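Local coordinates for monosaccharide ABC transporter substrate-binding protein, CUT2 family (Acidothermus cellulolyticus, PDB 4RU1), which binds myo-inositol in the cleft between its two lobes and probably delivers such solutes to an ABC-type sugar transporter, at residues Lys41-Ala46 with Glu259-Leu264; Ala106-Ile111 with Tyr254-Glu259; Val203-Leu206 with Ile210-Leu213; Leu213-Val218 with Ala225-Phe230. One frame throughout, in Å; residues are numbered along the deposited sequence.

Contact 1 (Lys41-Ala46 with Glu259-Leu264); sequences KGALAA and EAVDSL
V261 turns its branched end into helix 35-49 and meets the two alanines, A43 and A46, that lie one helical turn apart there. With CG1 anti to its own backbone N (chi1 172°), its two methyls are divided between the alanines. CG1 of V261 lies 3.8 Å from CB of A46, while CG2 of V261 approaches CB of A43 at 4.0 Å and rests 3.8 Å from the carbonyl O of A43. Small side chains on one helix thus let a branched one settle close to the backbone, the segment axes coming within 7.9 Å at 27°. The tight part is side-chain packing, mostly apolar, with no hydrogen bond across it, and L54 of strand 52-58 packs against both A43 and V261. Toward the outer side the contact thins. D262, partly exposed, brings only its backbone N and its CB near CB of A46, the CB at 4.2 Å, and its carboxylate lies near that of D50, which might raise the proton affinity of one. Near-parallel helices laid side by side on one face of a parallel sheet, here touching strand 21-27 through A43 and A260, are typical of the Rossmann-like lobes of periplasmic binding proteins.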
loop_
_atom_site.group_PDB
_atom_site.type_symbol
_atom_site.label_atom_id
_atom_site.label_comp_id
_atom_site.label_asym_id
_atom_site.label_seq_id
_atom_site.Cartn_x
_atom_site.Cartn_y
_atom_site.Cartn_z
ATOM N N LYS A 41 1.906 2.123 13.216
ATOM C CA LYS A 41 1.098 1.820 14.453
ATOM C C LYS A 41 0.965 0.316 14.626
ATOM O O LYS A 41 1.200 -0.224 15.707
ATOM C CB LYS A 41 -0.255 2.478 14.456
ATOM C CG LYS A 41 -0.217 4.011 14.706
ATOM C CD LYS A 41 -1.615 4.602 14.872
ATOM C CE LYS A 41 -1.589 6.124 15.010
ATOM N NZ LYS A 41 -0.781 6.823 13.938
ATOM N N GLY A 42 0.694 -0.417 13.536
ATOM C CA GLY A 42 0.730 -1.901 13.644
ATOM C C GLY A 42 2.033 -2.548 14.066
ATOM O O GLY A 42 2.134 -3.376 14.999
ATOM N N ALA A 43 3.069 -2.036 13.451
ATOM C CA ALA A 43 4.418 -2.524 13.739
ATOM C C ALA A 43 4.791 -2.248 15.202
ATOM O O ALA A 43 5.403 -3.122 15.839
ATOM C CB ALA A 43 5.421 -1.884 12.775
ATOM N N LEU A 44 4.504 -1.040 15.711
ATOM C CA LEU A 44 4.828 -0.702 17.117
ATOM C C LEU A 44 3.955 -1.470 18.071
ATOM O O LEU A 44 4.419 -1.790 19.179
ATOM C CB LEU A 44 4.690 0.830 17.350
ATOM C CG LEU A 44 5.789 1.660 16.649
ATOM C CD1 LEU A 44 5.484 3.149 16.667
ATOM C CD2 LEU A 44 7.141 1.373 17.306
ATOM N N ALA A 45 2.752 -1.856 17.640
ATOM C CA ALA A 45 1.858 -2.620 18.587
ATOM C C ALA A 45 2.438 -4.031 18.776
ATOM O O ALA A 45 2.439 -4.601 19.906
ATOM C CB ALA A 45 0.441 -2.696 18.051
ATOM N N ALA A 46 2.986 -4.606 17.683
ATOM C CA ALA A 46 3.697 -5.884 17.760
ATOM C C ALA A 46 4.978 -5.800 18.550
ATOM O O ALA A 46 5.300 -6.702 19.372
ATOM C CB ALA A 46 4.023 -6.464 16.402
ATOM N N GLU A 259 2.242 -7.770 11.384
ATOM C CA GLU A 259 2.744 -9.095 11.090
ATOM C C GLU A 259 4.199 -9.129 10.635
ATOM O O GLU A 259 4.923 -10.132 10.871
ATOM C CB GLU A 259 1.904 -9.785 10.039
ATOM C CG GLU A 259 0.433 -10.095 10.463
ATOM C CD GLU A 259 0.324 -10.985 11.737
ATOM O OE1 GLU A 259 1.260 -11.790 11.913
ATOM O OE2 GLU A 259 -0.681 -10.906 12.450
ATOM N N ALA A 260 4.630 -8.064 9.957
ATOM C CA ALA A 260 6.033 -7.984 9.566
ATOM C C ALA A 260 6.894 -8.176 10.793
ATOM O O ALA A 260 7.840 -8.924 10.785
ATOM C CB ALA A 260 6.361 -6.640 8.921
ATOM N N VAL A 261 6.514 -7.547 11.890
ATOM C CA VAL A 261 7.267 -7.625 13.129
ATOM C C VAL A 261 7.010 -8.978 13.830
ATOM O O VAL A 261 7.970 -9.670 14.223
ATOM C CB VAL A 261 7.024 -6.450 14.057
ATOM C CG1 VAL A 261 7.680 -6.689 15.403
ATOM C CG2 VAL A 261 7.515 -5.191 13.396
ATOM N N ASP A 262 5.753 -9.316 14.079
ATOM C CA ASP A 262 5.411 -10.504 14.873
ATOM C C ASP A 262 5.831 -11.809 14.223
ATOM O O ASP A 262 6.184 -12.771 14.944
ATOM C CB ASP A 262 3.914 -10.481 15.210
ATOM C CG ASP A 262 3.579 -11.334 16.396
ATOM O OD1 ASP A 262 4.090 -11.049 17.501
ATOM O OD2 ASP A 262 2.725 -12.255 16.301
ATOM N N SER A 263 5.816 -11.885 12.903
ATOM C CA SER A 263 6.280 -13.020 12.172
ATOM C C SER A 263 7.771 -13.215 12.361
ATOM O O SER A 263 8.235 -14.361 12.431
ATOM C CB SER A 263 5.844 -12.981 10.713
ATOM O OG SER A 263 6.663 -12.094 9.933
ATOM N N LEU A 264 8.525 -12.110 12.366
ATOM C CA LEU A 264 9.966 -12.246 12.654
ATOM C C LEU A 264 10.184 -12.760 14.083
ATOM O O LEU A 264 11.078 -13.606 14.345
ATOM C CB LEU A 264 10.705 -10.915 12.433
ATOM C CG LEU A 264 10.940 -10.582 10.992
ATOM C CD1 LEU A 264 11.395 -9.140 10.732
ATOM C CD2 LEU A 264 12.020 -11.497 10.476
#

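Contact 2 (Ala106-Ile111 with Tyr254-Glu259); sequences AFNAGI and YVEGYE. With INS (1,2,3,4,5,6-hexahydroxy-cyclohexane), chain M.
The inositol pocket of this binding protein is lined partly by the loop that follows strand 104-107, and there N108 meets E256 of helix 253-270. ND2 of N108 donates to OE1 of E256 over 3.0 Å, in a nearly straight bond (168°) that lies in the amide plane and uses the syn lone pair of the carboxylate oxygen. Amide and carboxylate are turned 54° against each other. Beyond CG the glutamate chain is extended and so reaches the loop. The same ND2 also donates to O6 of the inositol at 2.9 Å, and OD1 of N108 accepts from the inositol O5 at 2.7 Å, so the amide grips two neighbouring hydroxyls. One residue earlier, CD2 of F107 packs 4.2 Å from CB of E256. Q251, itself a ligand-binding residue, donates to OE2 of E256, which makes the glutamate a second-shell support for two pocket side chains. A leucine in place of N108 would probably leave O5 and O6 of the inositol and OE1 of E256 without their amide partner. If E256 is ionised, as is likely, its carboxylate can only accept, and the bond from ND2 would then set the amide's orientation, a donor facing O6 and an acceptor O5.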
loop_
_atom_site.group_PDB
_atom_site.type_symbol
_atom_site.label_atom_id
_atom_site.label_comp_id
_atom_site.label_asym_id
_atom_site.label_seq_id
_atom_site.Cartn_x
_atom_site.Cartn_y
_atom_site.Cartn_z
ATOM N N ALA A 106 9.173 -9.644 3.778
ATOM C CA ALA A 106 8.774 -8.582 2.836
ATOM C C ALA A 106 7.323 -8.223 3.080
ATOM O O ALA A 106 6.561 -9.033 3.622
ATOM C CB ALA A 106 9.063 -8.926 1.407
ATOM N N PHE A 107 6.942 -6.998 2.803
ATOM C CA PHE A 107 5.590 -6.622 3.035
ATOM C C PHE A 107 5.241 -5.434 2.132
ATOM O O PHE A 107 6.127 -4.748 1.577
ATOM C CB PHE A 107 5.292 -6.329 4.534
ATOM C CG PHE A 107 5.892 -5.044 5.031
ATOM C CD1 PHE A 107 7.235 -4.936 5.329
ATOM C CD2 PHE A 107 5.059 -3.974 5.293
ATOM C CE1 PHE A 107 7.793 -3.729 5.780
ATOM C CE2 PHE A 107 5.609 -2.766 5.711
ATOM C CZ PHE A 107 6.936 -2.669 5.998
ATOM N N ASN A 108 3.939 -5.254 1.904
ATOM C CA ASN A 108 3.315 -4.124 1.251
ATOM C C ASN A 108 3.561 -4.055 -0.290
ATOM O O ASN A 108 2.589 -3.903 -1.040
ATOM C CB ASN A 108 3.700 -2.805 1.829
ATOM C CG ASN A 108 2.978 -1.676 1.157
ATOM O OD1 ASN A 108 3.562 -0.999 0.304
ATOM N ND2 ASN A 108 1.735 -1.461 1.470
ATOM N N ALA A 109 4.815 -4.152 -0.734
ATOM C CA ALA A 109 5.136 -4.141 -2.141
ATOM C C ALA A 109 6.081 -5.242 -2.465
ATOM O O ALA A 109 7.032 -5.438 -1.745
ATOM C CB ALA A 109 5.722 -2.835 -2.547
ATOM N N GLY A 110 5.894 -5.856 -3.636
ATOM C CA GLY A 110 6.763 -6.908 -4.180
ATOM C C GLY A 110 6.233 -8.327 -4.038
ATOM O O GLY A 110 7.019 -9.231 -3.884
ATOM N N ILE A 111 4.924 -8.530 -4.074
ATOM C CA ILE A 111 4.349 -9.833 -3.813
ATOM C C ILE A 111 4.869 -10.889 -4.852
ATOM O O ILE A 111 5.004 -12.031 -4.505
ATOM C CB ILE A 111 2.801 -9.781 -3.799
ATOM C CG1 ILE A 111 2.226 -11.114 -3.289
ATOM C CG2 ILE A 111 2.228 -9.486 -5.222
ATOM C CD1 ILE A 111 0.745 -11.056 -3.027
ATOM N N TYR A 254 -2.368 -1.875 9.111
ATOM C CA TYR A 254 -2.027 -2.170 10.487
ATOM C C TYR A 254 -1.557 -3.591 10.593
ATOM O O TYR A 254 -0.586 -3.918 11.294
ATOM C CB TYR A 254 -3.222 -1.937 11.396
ATOM C CG TYR A 254 -3.002 -2.089 12.918
ATOM C CD1 TYR A 254 -3.028 -3.358 13.519
ATOM C CD2 TYR A 254 -2.728 -0.963 13.758
ATOM C CE1 TYR A 254 -2.848 -3.493 14.895
ATOM C CE2 TYR A 254 -2.578 -1.106 15.148
ATOM C CZ TYR A 254 -2.654 -2.362 15.694
ATOM O OH TYR A 254 -2.560 -2.467 17.067
ATOM N N VAL A 255 -2.256 -4.486 9.886
ATOM C CA VAL A 255 -1.901 -5.902 9.855
ATOM C C VAL A 255 -0.553 -6.144 9.171
ATOM O O VAL A 255 0.214 -7.016 9.569
ATOM C CB VAL A 255 -2.988 -6.794 9.272
ATOM C CG1 VAL A 255 -2.582 -8.267 9.161
ATOM C CG2 VAL A 255 -4.233 -6.670 10.133
ATOM N N GLU A 256 -0.364 -5.511 8.021
ATOM C CA GLU A 256 0.924 -5.610 7.341
ATOM C C GLU A 256 2.110 -5.260 8.254
ATOM O O GLU A 256 3.060 -6.036 8.348
ATOM C CB GLU A 256 0.969 -4.727 6.120
ATOM C CG GLU A 256 -0.074 -5.119 5.063
ATOM C CD GLU A 256 -0.078 -4.249 3.842
ATOM O OE1 GLU A 256 0.771 -3.344 3.659
ATOM O OE2 GLU A 256 -1.015 -4.420 3.004
ATOM N N GLY A 257 2.043 -4.112 8.898
ATOM C CA GLY A 257 3.142 -3.705 9.802
ATOM C C GLY A 257 3.244 -4.556 11.027
ATOM O O GLY A 257 4.338 -4.945 11.429
ATOM N N TYR A 258 2.100 -4.917 11.610
ATOM C CA TYR A 258 2.082 -5.811 12.740
ATOM C C TYR A 258 2.686 -7.163 12.464
ATOM O O TYR A 258 3.526 -7.695 13.223
ATOM C CB TYR A 258 0.625 -5.946 13.306
ATOM C CG TYR A 258 0.510 -6.883 14.486
ATOM C CD1 TYR A 258 0.373 -8.254 14.296
ATOM C CD2 TYR A 258 0.472 -6.391 15.803
ATOM C CE1 TYR A 258 0.244 -9.132 15.383
ATOM C CE2 TYR A 258 0.325 -7.252 16.890
ATOM C CZ TYR A 258 0.221 -8.609 16.680
ATOM O OH TYR A 258 0.020 -9.436 17.781
ATOM N N GLU A 259 2.242 -7.770 11.384
ATOM C CA GLU A 259 2.744 -9.095 11.090
ATOM C C GLU A 259 4.199 -9.129 10.635
ATOM O O GLU A 259 4.923 -10.132 10.871
ATOM C CB GLU A 259 1.904 -9.785 10.039
ATOM C CG GLU A 259 0.433 -10.095 10.463
ATOM C CD GLU A 259 0.324 -10.985 11.737
ATOM O OE1 GLU A 259 1.260 -11.790 11.913
ATOM O OE2 GLU A 259 -0.681 -10.906 12.450
HETATM C C1 INS M . -0.658 2.321 -0.688
HETATM C C2 INS M . -0.492 3.796 -1.022
HETATM C C3 INS M . 0.898 4.255 -0.582
HETATM C C4 INS M . 2.012 3.369 -1.096
HETATM C C5 INS M . 1.827 1.943 -0.684
HETATM C C6 INS M . 0.486 1.388 -1.081
HETATM O O1 INS M . -1.918 1.793 -1.128
HETATM O O2 INS M . -0.527 3.876 -2.457
HETATM O O3 INS M . 1.053 5.587 -1.110
HETATM O O4 INS M . 3.302 3.851 -0.644
HETATM O O5 INS M . 2.813 1.066 -1.272
HETATM O O6 INS M . 0.291 0.044 -0.553
#

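Contact 3 (Val203-Leu206 with Ile210-Leu213); sequences VITL and IAQL. With INS (1,2,3,4,5,6-hexahydroxy-cyclohexane), chain M.
T205, the last residue of strand 202-205, points its side chain at the first turn of helix 208-220, where I210 and A211 receive it. The apolar half of the contact is made by methyls. CG2 of T205 lies 3.8 Å from CG2 of I210, the two side chains crossing at a slant, and I210 then leads its longer branch away from the strand. V149 of strand 145-150 also packs on I210.

The other half is close packing around a polar atom. OG1 of T205 sits 3.3 Å from CA and 3.4 Å from CB of A211, having been placed between its own backbone N and carbonyl carbon (chi1 59°). The backbone N of A211 is also near, but the angle is poor and no hydrogen bond crosses between the segments. The hydroxyl finds its partners on the neighbouring strand instead, in a hydrogen bond with OG1 of T229 and a weak one to the carbonyl O of A228. A valine in place of T205 would probably leave the hydroxyl of T229 without this partner and set a methyl close against A211.

Ligand binding falls to the next residue and to its backbone: the carbonyl O of L206 accepts a hydrogen bond from O2 of the inositol at 2.7 Å. The contact therefore divides its chemistry, with methyls seating the helix on the strand, a buried hydroxyl tying neighbouring strands together, and a main-chain acceptor left to meet the sugar alcohol at the strand's end.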
loop_
_atom_site.group_PDB
_atom_site.type_symbol
_atom_site.label_atom_id
_atom_site.label_comp_id
_atom_site.label_asym_id
_atom_site.label_seq_id
_atom_site.Cartn_x
_atom_site.Cartn_y
_atom_site.Cartn_z
ATOM N N VAL A 203 -12.997 7.930 -11.387
ATOM C CA VAL A 203 -11.566 8.115 -11.074
ATOM C C VAL A 203 -11.296 7.097 -9.955
ATOM O O VAL A 203 -11.988 7.084 -8.913
ATOM C CB VAL A 203 -11.295 9.548 -10.510
ATOM C CG1 VAL A 203 -9.857 9.764 -10.085
ATOM C CG2 VAL A 203 -11.756 10.620 -11.524
ATOM N N ILE A 204 -10.311 6.226 -10.181
ATOM C CA ILE A 204 -9.779 5.348 -9.102
ATOM C C ILE A 204 -8.423 5.832 -8.663
ATOM O O ILE A 204 -7.484 5.920 -9.486
ATOM C CB ILE A 204 -9.662 3.884 -9.550
ATOM C CG1 ILE A 204 -11.018 3.359 -9.938
ATOM C CG2 ILE A 204 -9.072 3.027 -8.410
ATOM C CD1 ILE A 204 -10.991 1.917 -10.426
ATOM N N THR A 205 -8.364 6.280 -7.387
ATOM C CA THR A 205 -7.147 6.727 -6.772
ATOM C C THR A 205 -6.489 5.573 -6.020
ATOM O O THR A 205 -7.186 4.638 -5.575
ATOM C CB THR A 205 -7.361 7.941 -5.858
ATOM O OG1 THR A 205 -8.298 7.606 -4.833
ATOM C CG2 THR A 205 -7.782 9.107 -6.687
ATOM N N LEU A 206 -5.141 5.590 -5.934
ATOM C CA LEU A 206 -4.340 4.496 -5.366
ATOM C C LEU A 206 -3.871 4.743 -3.909
ATOM O O LEU A 206 -3.054 3.970 -3.335
ATOM C CB LEU A 206 -3.197 4.092 -6.229
ATOM C CG LEU A 206 -3.552 3.770 -7.651
ATOM C CD1 LEU A 206 -2.346 3.225 -8.414
ATOM C CD2 LEU A 206 -4.749 2.927 -7.893
ATOM N N ILE A 210 -4.740 10.843 -1.951
ATOM C CA ILE A 210 -5.000 11.234 -3.381
ATOM C C ILE A 210 -6.511 11.252 -3.631
ATOM O O ILE A 210 -7.054 12.115 -4.372
ATOM C CB ILE A 210 -4.325 10.256 -4.346
ATOM C CG1 ILE A 210 -2.822 10.110 -4.078
ATOM C CG2 ILE A 210 -4.525 10.743 -5.781
ATOM C CD1 ILE A 210 -2.094 11.415 -3.958
ATOM N N ALA A 211 -7.266 10.296 -3.036
ATOM C CA ALA A 211 -8.702 10.372 -3.025
ATOM C C ALA A 211 -9.237 11.721 -2.627
ATOM O O ALA A 211 -10.154 12.230 -3.309
ATOM C CB ALA A 211 -9.344 9.355 -2.138
ATOM N N GLN A 212 -8.682 12.325 -1.578
ATOM C CA GLN A 212 -9.175 13.626 -1.129
ATOM C C GLN A 212 -9.046 14.667 -2.180
ATOM O O GLN A 212 -9.952 15.450 -2.416
ATOM C CB GLN A 212 -8.475 14.084 0.156
ATOM C CG GLN A 212 -8.445 13.114 1.279
ATOM C CD GLN A 212 -9.813 12.607 1.585
ATOM O OE1 GLN A 212 -10.711 13.431 1.770
ATOM N NE2 GLN A 212 -10.012 11.244 1.652
ATOM N N LEU A 213 -7.905 14.672 -2.873
ATOM C CA LEU A 213 -7.596 15.624 -3.905
ATOM C C LEU A 213 -8.504 15.418 -5.126
ATOM O O LEU A 213 -8.886 16.345 -5.790
ATOM C CB LEU A 213 -6.113 15.440 -4.306
ATOM C CG LEU A 213 -5.178 15.769 -3.152
ATOM C CD1 LEU A 213 -3.732 15.295 -3.414
ATOM C CD2 LEU A 213 -5.173 17.282 -2.781
HETATM C C1 INS M . -0.658 2.321 -0.688
HETATM C C2 INS M . -0.492 3.796 -1.022
HETATM C C3 INS M . 0.898 4.255 -0.582
HETATM C C4 INS M . 2.012 3.369 -1.096
HETATM C C5 INS M . 1.827 1.943 -0.684
HETATM C C6 INS M . 0.486 1.388 -1.081
HETATM O O1 INS M . -1.918 1.793 -1.128
HETATM O O2 INS M . -0.527 3.876 -2.457
HETATM O O3 INS M . 1.053 5.587 -1.110
HETATM O O4 INS M . 3.302 3.851 -0.644
HETATM O O5 INS M . 2.813 1.066 -1.272
HETATM O O6 INS M . 0.291 0.044 -0.553
#

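Contact 4 (Leu213-Val218 with Ala225-Phe230); sequences LAIQAV and AKIATF
I227 is the bump of this contact, and A214, I215 and V218 of helix 208-220 form the hollow that takes it. Its two arms part: CG2, anti to the backbone N, touches CB of A214 at 4.1 Å, while CD1 runs further along the helix. There CD1 of I227 lies 3.9 Å from CA of I215, close against the helix backbone, and 4.1 Å from CG1 of the same residue, whose side chain crosses that of I227 at about a right angle. V218 closes the far side, meeting I227 tip to tip, CG2 of V218 lying 3.8 Å from CD1 of I227. The small A214 leaves room for the isoleucine on one flank, and the branched V218 fills the other. V218 makes a second fit just before the strand's start, where its CG1 lies 3.6 Å from the carbonyl O of A225 and its CG2 4.3 Å from CB of A225. No hydrogen bond joins the segments. The helix runs antiparallel to the strand it covers, at 174° between the short axes, as in a beta-alpha-beta unit. Helix 183-196 packs beside it through L194 on V218 and I190 on A217, and strands 202-205 and 248-250 flank strand 226-230.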
loop_
_atom_site.group_PDB
_atom_site.type_symbol
_atom_site.label_atom_id
_atom_site.label_comp_id
_atom_site.label_asym_id
_atom_site.label_seq_id
_atom_site.Cartn_x
_atom_site.Cartn_y
_atom_site.Cartn_z
ATOM N N LEU A 213 -7.905 14.672 -2.873
ATOM C CA LEU A 213 -7.596 15.624 -3.905
ATOM C C LEU A 213 -8.504 15.418 -5.126
ATOM O O LEU A 213 -8.886 16.345 -5.790
ATOM C CB LEU A 213 -6.113 15.440 -4.306
ATOM C CG LEU A 213 -5.178 15.769 -3.152
ATOM C CD1 LEU A 213 -3.732 15.295 -3.414
ATOM C CD2 LEU A 213 -5.173 17.282 -2.781
ATOM N N ALA A 214 -8.828 14.161 -5.419
ATOM C CA ALA A 214 -9.668 13.845 -6.524
ATOM C C ALA A 214 -11.117 14.328 -6.297
ATOM O O ALA A 214 -11.772 14.827 -7.225
ATOM C CB ALA A 214 -9.645 12.377 -6.834
ATOM N N ILE A 215 -11.591 14.192 -5.063
ATOM C CA ILE A 215 -12.963 14.606 -4.740
ATOM C C ILE A 215 -13.027 16.136 -4.992
ATOM O O ILE A 215 -13.992 16.635 -5.562
ATOM C CB ILE A 215 -13.306 14.311 -3.277
ATOM C CG1 ILE A 215 -13.415 12.797 -3.055
ATOM C CG2 ILE A 215 -14.616 15.018 -2.824
ATOM C CD1 ILE A 215 -13.329 12.420 -1.600
ATOM N N GLN A 216 -11.992 16.848 -4.591
ATOM C CA GLN A 216 -11.970 18.267 -4.772
ATOM C C GLN A 216 -11.809 18.669 -6.246
ATOM O O GLN A 216 -12.526 19.588 -6.767
ATOM C CB GLN A 216 -10.857 18.923 -3.980
ATOM C CG GLN A 216 -11.040 18.913 -2.477
ATOM C CD GLN A 216 -12.456 19.366 -2.082
ATOM O OE1 GLN A 216 -13.236 18.608 -1.518
ATOM N NE2 GLN A 216 -12.782 20.610 -2.396
ATOM N N ALA A 217 -10.965 17.914 -6.964
ATOM C CA ALA A 217 -10.764 18.077 -8.432
ATOM C C ALA A 217 -12.008 17.867 -9.247
ATOM O O ALA A 217 -12.266 18.647 -10.161
ATOM C CB ALA A 217 -9.691 17.125 -8.902
ATOM N N VAL A 218 -12.805 16.890 -8.888
ATOM C CA VAL A 218 -14.027 16.695 -9.592
ATOM C C VAL A 218 -14.918 17.931 -9.457
ATOM O O VAL A 218 -15.547 18.346 -10.447
ATOM C CB VAL A 218 -14.733 15.408 -9.074
ATOM C CG1 VAL A 218 -16.220 15.485 -9.321
ATOM C CG2 VAL A 218 -14.087 14.161 -9.611
ATOM N N ALA A 225 -17.904 12.869 -12.817
ATOM C CA ALA A 225 -17.235 11.640 -12.470
ATOM C C ALA A 225 -17.400 11.280 -10.973
ATOM O O ALA A 225 -17.421 12.168 -10.086
ATOM C CB ALA A 225 -15.742 11.788 -12.790
ATOM N N LYS A 226 -17.513 9.996 -10.701
ATOM C CA LYS A 226 -17.448 9.520 -9.342
ATOM C C LYS A 226 -15.985 9.166 -8.992
ATOM O O LYS A 226 -15.162 9.141 -9.848
ATOM C CB LYS A 226 -18.334 8.290 -9.161
ATOM C CG LYS A 226 -19.758 8.436 -9.674
ATOM C CD LYS A 226 -20.528 9.457 -8.931
ATOM C CE LYS A 226 -21.803 9.769 -9.734
ATOM N NZ LYS A 226 -22.922 10.176 -8.846
ATOM N N ILE A 227 -15.728 8.907 -7.716
ATOM C CA ILE A 227 -14.367 8.624 -7.191
ATOM C C ILE A 227 -14.498 7.336 -6.358
ATOM O O ILE A 227 -15.458 7.162 -5.609
ATOM C CB ILE A 227 -13.829 9.762 -6.291
ATOM C CG1 ILE A 227 -13.896 11.149 -6.979
ATOM C CG2 ILE A 227 -12.409 9.490 -5.859
ATOM C CD1 ILE A 227 -15.097 11.972 -6.704
ATOM N N ALA A 228 -13.480 6.489 -6.462
ATOM C CA ALA A 228 -13.265 5.278 -5.644
ATOM C C ALA A 228 -11.809 5.206 -5.313
ATOM O O ALA A 228 -10.979 5.826 -6.017
ATOM C CB ALA A 228 -13.719 4.065 -6.371
ATOM N N THR A 229 -11.440 4.531 -4.216
ATOM C CA THR A 229 -10.027 4.560 -3.809
ATOM C C THR A 229 -9.565 3.243 -3.245
ATOM O O THR A 229 -10.362 2.398 -2.738
ATOM C CB THR A 229 -9.796 5.651 -2.751
ATOM O OG1 THR A 229 -8.386 5.924 -2.651
ATOM C CG2 THR A 229 -10.394 5.324 -1.410
ATOM N N PHE A 230 -8.253 3.094 -3.278
ATOM C CA PHE A 230 -7.590 2.165 -2.399
ATOM C C PHE A 230 -7.343 2.868 -1.073
ATOM O O PHE A 230 -6.903 4.071 -1.070
ATOM C CB PHE A 230 -6.276 1.691 -3.038
ATOM C CG PHE A 230 -6.437 0.764 -4.179
ATOM C CD1 PHE A 230 -6.899 1.174 -5.421
ATOM C CD2 PHE A 230 -6.111 -0.548 -4.025
ATOM C CE1 PHE A 230 -7.046 0.276 -6.433
ATOM C CE2 PHE A 230 -6.282 -1.457 -5.021
ATOM C CZ PHE A 230 -6.716 -1.070 -6.252
#

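Overall arrangement
All four contacts are buried, but they fall into two lobes with the inositol between them. Contacts 1 and 2 share E259 and helix 253-270, one beside helix 35-49, farther from the ligand, the other nearer it. Contacts 3 and 4 share L213 and helix 208-220 and lie on neighbouring strands of the second sheet. Chemistry follows position: contacts 1 and 4, away from the sugar alcohol, rely on apolar packing, whereas contacts 2 and 3 reach it from opposing lobes. Only contact 2 has a hydrogen bond between its segments; contact 3 is packing whose polar groups bond to the ligand and the next strand. The nearest atoms of contacts 2 and 3 remain about 9 Å apart.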